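Local coordinates for protein C-domain type II peptide synthetase (PDB 4ZNM) that is a condensation-domain protein of the type II peptide synthetase class, built on the fold shared with the CoA-dependent acyltransferases, at residues M29-N34 with L81-G86; G36-P41 with S130-P135. All coordinates share one frame; numbering follows the deposited sequence.

Contact 1. Residues M29-N34 with L81-G86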
loop_
_atom_site.group_PDB
_atom_site.type_symbol
_atom_site.label_atom_id
_atom_site.label_comp_id
_atom_site.label_asym_id
_atom_site.label_seq_id
_atom_site.Cartn_x
_atom_site.Cartn_y
_atom_site.Cartn_z
HETATM N N MSE A 29 15.872 -3.592 -6.497
HETATM C CA MSE A 29 15.751 -4.020 -7.878
HETATM C C MSE A 29 15.187 -2.865 -8.721
HETATM O O MSE A 29 15.351 -2.860 -9.946
HETATM C CB MSE A 29 14.854 -5.264 -8.011
HETATM C CG MSE A 29 15.321 -6.489 -7.224
HETATM SE SE MSE A 29 14.047 -8.039 -7.275
HETATM C CE MSE A 29 13.533 -7.833 -9.079
ATOM N N PHE A 30 14.545 -1.885 -8.064
ATOM C CA PHE A 30 13.948 -0.715 -8.754
ATOM C C PHE A 30 14.714 0.595 -8.566
ATOM O O PHE A 30 14.260 1.662 -8.976
ATOM C CB PHE A 30 12.498 -0.522 -8.297
ATOM C CG PHE A 30 11.623 -1.691 -8.629
ATOM C CD1 PHE A 30 10.846 -1.702 -9.766
ATOM C CD2 PHE A 30 11.647 -2.815 -7.848
ATOM C CE1 PHE A 30 10.079 -2.826 -10.101
ATOM C CE2 PHE A 30 10.917 -3.943 -8.181
ATOM C CZ PHE A 30 10.124 -3.948 -9.301
ATOM N N ASP A 31 15.911 0.505 -8.011
ATOM C CA ASP A 31 16.676 1.693 -7.674
ATOM C C ASP A 31 17.502 2.176 -8.839
ATOM O O ASP A 31 18.406 1.481 -9.309
ATOM C CB ASP A 31 17.591 1.406 -6.493
ATOM C CG ASP A 31 18.418 2.595 -6.095
ATOM O OD1 ASP A 31 18.032 3.765 -6.383
ATOM O OD2 ASP A 31 19.474 2.350 -5.480
ATOM N N SER A 32 17.218 3.392 -9.283
ATOM C CA SER A 32 17.851 3.936 -10.477
ATOM C C SER A 32 19.361 4.183 -10.336
ATOM O O SER A 32 20.040 4.399 -11.334
ATOM C CB SER A 32 17.141 5.235 -10.863
ATOM O OG SER A 32 15.788 5.203 -10.424
ATOM N N GLY A 33 19.880 4.158 -9.108
ATOM C CA GLY A 33 21.294 4.415 -8.866
ATOM C C GLY A 33 21.593 5.901 -8.698
ATOM O O GLY A 33 20.713 6.763 -8.882
ATOM N N ASN A 34 22.835 6.211 -8.325
ATOM C CA ASN A 34 23.280 7.600 -8.290
ATOM C C ASN A 34 23.460 8.033 -9.740
ATOM O O ASN A 34 24.340 7.538 -10.453
ATOM C CB ASN A 34 24.571 7.764 -7.486
ATOM C CG ASN A 34 24.775 9.184 -6.995
ATOM O OD1 ASN A 34 24.152 9.604 -6.020
ATOM N ND2 ASN A 34 25.652 9.932 -7.668
ATOM N N LEU A 81 18.619 5.204 5.512
ATOM C CA LEU A 81 19.205 4.374 4.490
ATOM C C LEU A 81 20.096 5.278 3.634
ATOM O O LEU A 81 19.599 6.222 2.989
ATOM C CB LEU A 81 18.111 3.735 3.635
ATOM C CG LEU A 81 17.165 2.774 4.353
ATOM C CD1 LEU A 81 16.121 2.289 3.370
ATOM C CD2 LEU A 81 17.911 1.592 4.937
ATOM N N VAL A 82 21.394 5.025 3.637
ATOM C CA VAL A 82 22.305 5.887 2.886
ATOM C C VAL A 82 23.024 5.083 1.815
ATOM O O VAL A 82 23.317 3.901 2.016
ATOM C CB VAL A 82 23.313 6.575 3.815
ATOM C CG1 VAL A 82 22.588 7.552 4.777
ATOM C CG2 VAL A 82 24.133 5.537 4.562
ATOM N N ARG A 83 23.271 5.711 0.666
ATOM C CA ARG A 83 23.975 5.028 -0.413
ATOM C C ARG A 83 25.379 4.712 0.026
ATOM O O ARG A 83 26.069 5.566 0.573
ATOM C CB ARG A 83 24.024 5.871 -1.676
ATOM C CG ARG A 83 22.672 6.172 -2.227
ATOM C CD ARG A 83 22.729 6.475 -3.701
ATOM N NE ARG A 83 21.374 6.601 -4.217
ATOM C CZ ARG A 83 20.733 5.668 -4.914
ATOM N NH1 ARG A 83 19.488 5.899 -5.312
ATOM N NH2 ARG A 83 21.326 4.520 -5.224
ATOM N N GLU A 84 25.790 3.478 -0.212
ATOM C CA GLU A 84 27.144 3.042 0.069
ATOM C C GLU A 84 27.479 1.897 -0.871
ATOM O O GLU A 84 26.751 0.901 -0.920
ATOM C CB GLU A 84 27.286 2.600 1.522
ATOM C CG GLU A 84 28.625 1.967 1.853
ATOM C CD GLU A 84 28.955 2.057 3.329
ATOM O OE1 GLU A 84 28.299 1.350 4.120
ATOM O OE2 GLU A 84 29.859 2.840 3.701
ATOM N N GLY A 85 28.559 2.057 -1.633
ATOM C CA GLY A 85 29.077 0.992 -2.490
ATOM C C GLY A 85 28.070 0.289 -3.390
ATOM O O GLY A 85 28.055 -0.948 -3.462
ATOM N N GLY A 86 27.231 1.072 -4.070
ATOM C CA GLY A 86 26.220 0.527 -4.964
ATOM C C GLY A 86 24.867 0.191 -4.334
ATOM O O GLY A 86 23.875 0.032 -5.049
#
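D31 and R83 face each other in an end-on, two-pronged salt bridge, each carboxylate oxygen accepting an N-H from a different guanidinium nitrogen. R83 NH1 donates to D31 OD1 at 2.8 Å, nearly straight and in the guanidinium plane; R83 NH2 reaches D31 OD2 at 2.9 Å with an N-H...O angle of 140°, the oxygen tilted out of that plane. Both oxygens use their syn lone pairs, and the two flat groups lie 28° apart, close to coplanar. R83 reaches this far because its chain is extended from CG to NE. The arginine projects from the end of strand 79-84, where the chain turns through G85 and G86 into strand 87-92, so a two-stranded antiparallel hairpin is joined to the loop following helix 22-28 on the surface of the condensation-domain fold. Further polar contacts steady the carboxylate: H88 of the second hairpin strand is bonded to D31 OD2, and G33 N makes a weak bond of 3.3 Å to D31 OD1. Beyond these bonds the packing is slight. The backbone of G33 and N34 passes over one face of the guanidinium, displaced toward its rim, with G33 CA 3.6 Å from R83 NH2.

Contact 2. Residues G36-P41 with S130-P135. With NA (sodium ion), chain C.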
loop_
_atom_site.group_PDB
_atom_site.type_symbol
_atom_site.label_atom_id
_atom_site.label_comp_id
_atom_site.label_asym_id
_atom_site.label_seq_id
_atom_site.Cartn_x
_atom_site.Cartn_y
_atom_site.Cartn_z
ATOM N N GLY A 36 22.075 11.488 -10.898
ATOM C CA GLY A 36 21.666 12.871 -11.041
ATOM C C GLY A 36 20.211 13.105 -10.675
ATOM O O GLY A 36 19.806 14.252 -10.477
ATOM N N ALA A 37 19.429 12.026 -10.582
ATOM C CA ALA A 37 18.010 12.136 -10.262
ATOM C C ALA A 37 17.670 11.424 -8.944
ATOM O O ALA A 37 17.855 10.214 -8.791
ATOM C CB ALA A 37 17.176 11.581 -11.401
ATOM N N ASP A 38 17.169 12.192 -7.986
ATOM C CA ASP A 38 16.848 11.644 -6.681
ATOM C C ASP A 38 15.410 11.105 -6.732
ATOM O O ASP A 38 14.481 11.745 -6.246
ATOM C CB ASP A 38 17.034 12.717 -5.599
ATOM C CG ASP A 38 17.064 12.141 -4.191
ATOM O OD1 ASP A 38 17.137 10.889 -4.029
ATOM O OD2 ASP A 38 17.046 12.959 -3.248
ATOM N N VAL A 39 15.243 9.926 -7.330
ATOM C CA VAL A 39 13.920 9.361 -7.570
ATOM C C VAL A 39 13.847 7.894 -7.138
ATOM O O VAL A 39 14.817 7.313 -6.650
ATOM C CB VAL A 39 13.519 9.498 -9.047
ATOM C CG1 VAL A 39 13.573 10.901 -9.453
ATOM C CG2 VAL A 39 14.430 8.716 -9.927
ATOM N N GLY A 40 12.665 7.321 -7.289
ATOM C CA GLY A 40 12.437 5.927 -6.975
ATOM C C GLY A 40 12.323 5.662 -5.487
ATOM O O GLY A 40 12.184 6.581 -4.683
ATOM N N PRO A 41 12.425 4.398 -5.101
ATOM C CA PRO A 41 12.139 3.975 -3.724
ATOM C C PRO A 41 13.078 4.520 -2.653
ATOM O O PRO A 41 12.667 4.519 -1.501
ATOM C CB PRO A 41 12.239 2.450 -3.791
ATOM C CG PRO A 41 12.946 2.141 -5.075
ATOM C CD PRO A 41 12.688 3.266 -6.008
ATOM N N SER A 130 12.920 12.678 2.737
ATOM C CA SER A 130 14.131 11.900 2.484
ATOM C C SER A 130 14.202 10.649 3.339
ATOM O O SER A 130 13.618 10.599 4.430
ATOM C CB SER A 130 15.356 12.758 2.758
ATOM O OG SER A 130 15.502 12.951 4.150
ATOM N N VAL A 131 14.904 9.631 2.835
ATOM C CA VAL A 131 15.233 8.457 3.654
ATOM C C VAL A 131 16.673 8.576 4.196
ATOM O O VAL A 131 17.101 7.846 5.089
ATOM C CB VAL A 131 15.052 7.147 2.841
ATOM C CG1 VAL A 131 16.167 7.001 1.823
ATOM C CG2 VAL A 131 14.963 5.973 3.813
ATOM N N ARG A 132 17.430 9.498 3.631
ATOM C CA ARG A 132 18.871 9.571 3.904
ATOM C C ARG A 132 19.171 10.255 5.234
ATOM O O ARG A 132 20.274 10.137 5.769
ATOM C CB ARG A 132 19.596 10.288 2.757
ATOM C CG ARG A 132 19.616 9.413 1.500
ATOM C CD ARG A 132 20.661 9.854 0.452
ATOM N NE ARG A 132 20.329 11.190 -0.046
ATOM C CZ ARG A 132 19.500 11.433 -1.059
ATOM N NH1 ARG A 132 19.262 12.683 -1.438
ATOM N NH2 ARG A 132 18.911 10.433 -1.706
ATOM N N GLU A 133 18.187 10.952 5.789
ATOM C CA GLU A 133 18.343 11.500 7.138
ATOM C C GLU A 133 16.996 11.703 7.780
ATOM O O GLU A 133 16.005 11.750 7.097
ATOM C CB GLU A 133 19.124 12.830 7.117
ATOM C CG GLU A 133 18.410 13.988 6.484
ATOM C CD GLU A 133 18.619 14.080 4.993
ATOM O OE1 GLU A 133 19.402 13.280 4.444
ATOM O OE2 GLU A 133 18.002 14.965 4.364
ATOM N N LEU A 134 16.966 11.829 9.097
ATOM C CA LEU A 134 15.701 12.059 9.800
ATOM C C LEU A 134 15.146 13.440 9.404
ATOM O O LEU A 134 15.912 14.307 9.020
ATOM C CB LEU A 134 15.918 11.946 11.305
ATOM C CG LEU A 134 16.567 10.624 11.769
ATOM C CD1 LEU A 134 16.569 10.477 13.263
ATOM C CD2 LEU A 134 15.895 9.391 11.141
ATOM N N PRO A 135 13.819 13.636 9.487
ATOM C CA PRO A 135 12.868 12.640 9.994
ATOM C C PRO A 135 12.433 11.637 8.925
ATOM O O PRO A 135 12.558 11.889 7.740
ATOM C CB PRO A 135 11.685 13.487 10.441
ATOM C CG PRO A 135 11.666 14.631 9.466
ATOM C CD PRO A 135 13.143 14.911 9.150
HETATM NA NA NA C . 14.063 12.402 6.092
HETATM O O HOH W 1 13.547 14.534 5.591
#
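R132 meets D38 through both terminal guanidinium nitrogens, in a loop whose residues before and after the arginine, S130, E133 and P135, bind a sodium ion. At the start of 130-135, S130 gives the sodium its carbonyl O and, in the conformer modelled here, its OG, each at 2.5 Å. OG can join the backbone oxygen there because chi1 (72°) sets it between the backbone N and the carbonyl carbon. V131, buried, rests its side chain on T158. R132 then turns toward the 36-41 loop, its chain bent at chi3 (-64°): NH2 bonds D38 OD1 at 3.0 Å in an almost straight line, and NH1 bonds D38 OD2 at 2.9 Å. Both oxygens lie near the guanidinium plane, but the carboxylate is turned 39° against it, so that NH1 approaches OD2 from above the carboxylate plane. D38 is itself the centre of an inverse gamma turn, closed by a weak bond from V39 N to A37 O. The salt bridge thus joins two surface loops of the condensation domain, one leading to strand 47-55 and the other running from helix 110-125 to strand 137-143. E133 binds the sodium through its backbone O at 2.3 Å. Past L134 a cis peptide bond leads into P135, whose carbonyl O lies 2.3 Å from the sodium; a water completes the five modelled ligands.

From the N terminus, the chain leaves helix 22-28 and in one loop supplies the first segments of both contacts, 29-34 and then 36-41, before entering strand 47-55. Contact 1 closes a loop of 46 intervening residues when strand 79-84 returns to 29-34; contact 2 closes a longer one of 88 when the segment ahead of strand 137-143 returns to 36-41. The segments alternate along the chain, so the two closures cross. Their centres lie 10 Å apart, and the second segments also meet: L81 N probably hydrogen-bonds V131 O at 3.1 Å. The N-terminal loop, the 79-92 hairpin and the sodium-binding loop are thereby tied together on the same side of the chain's centre.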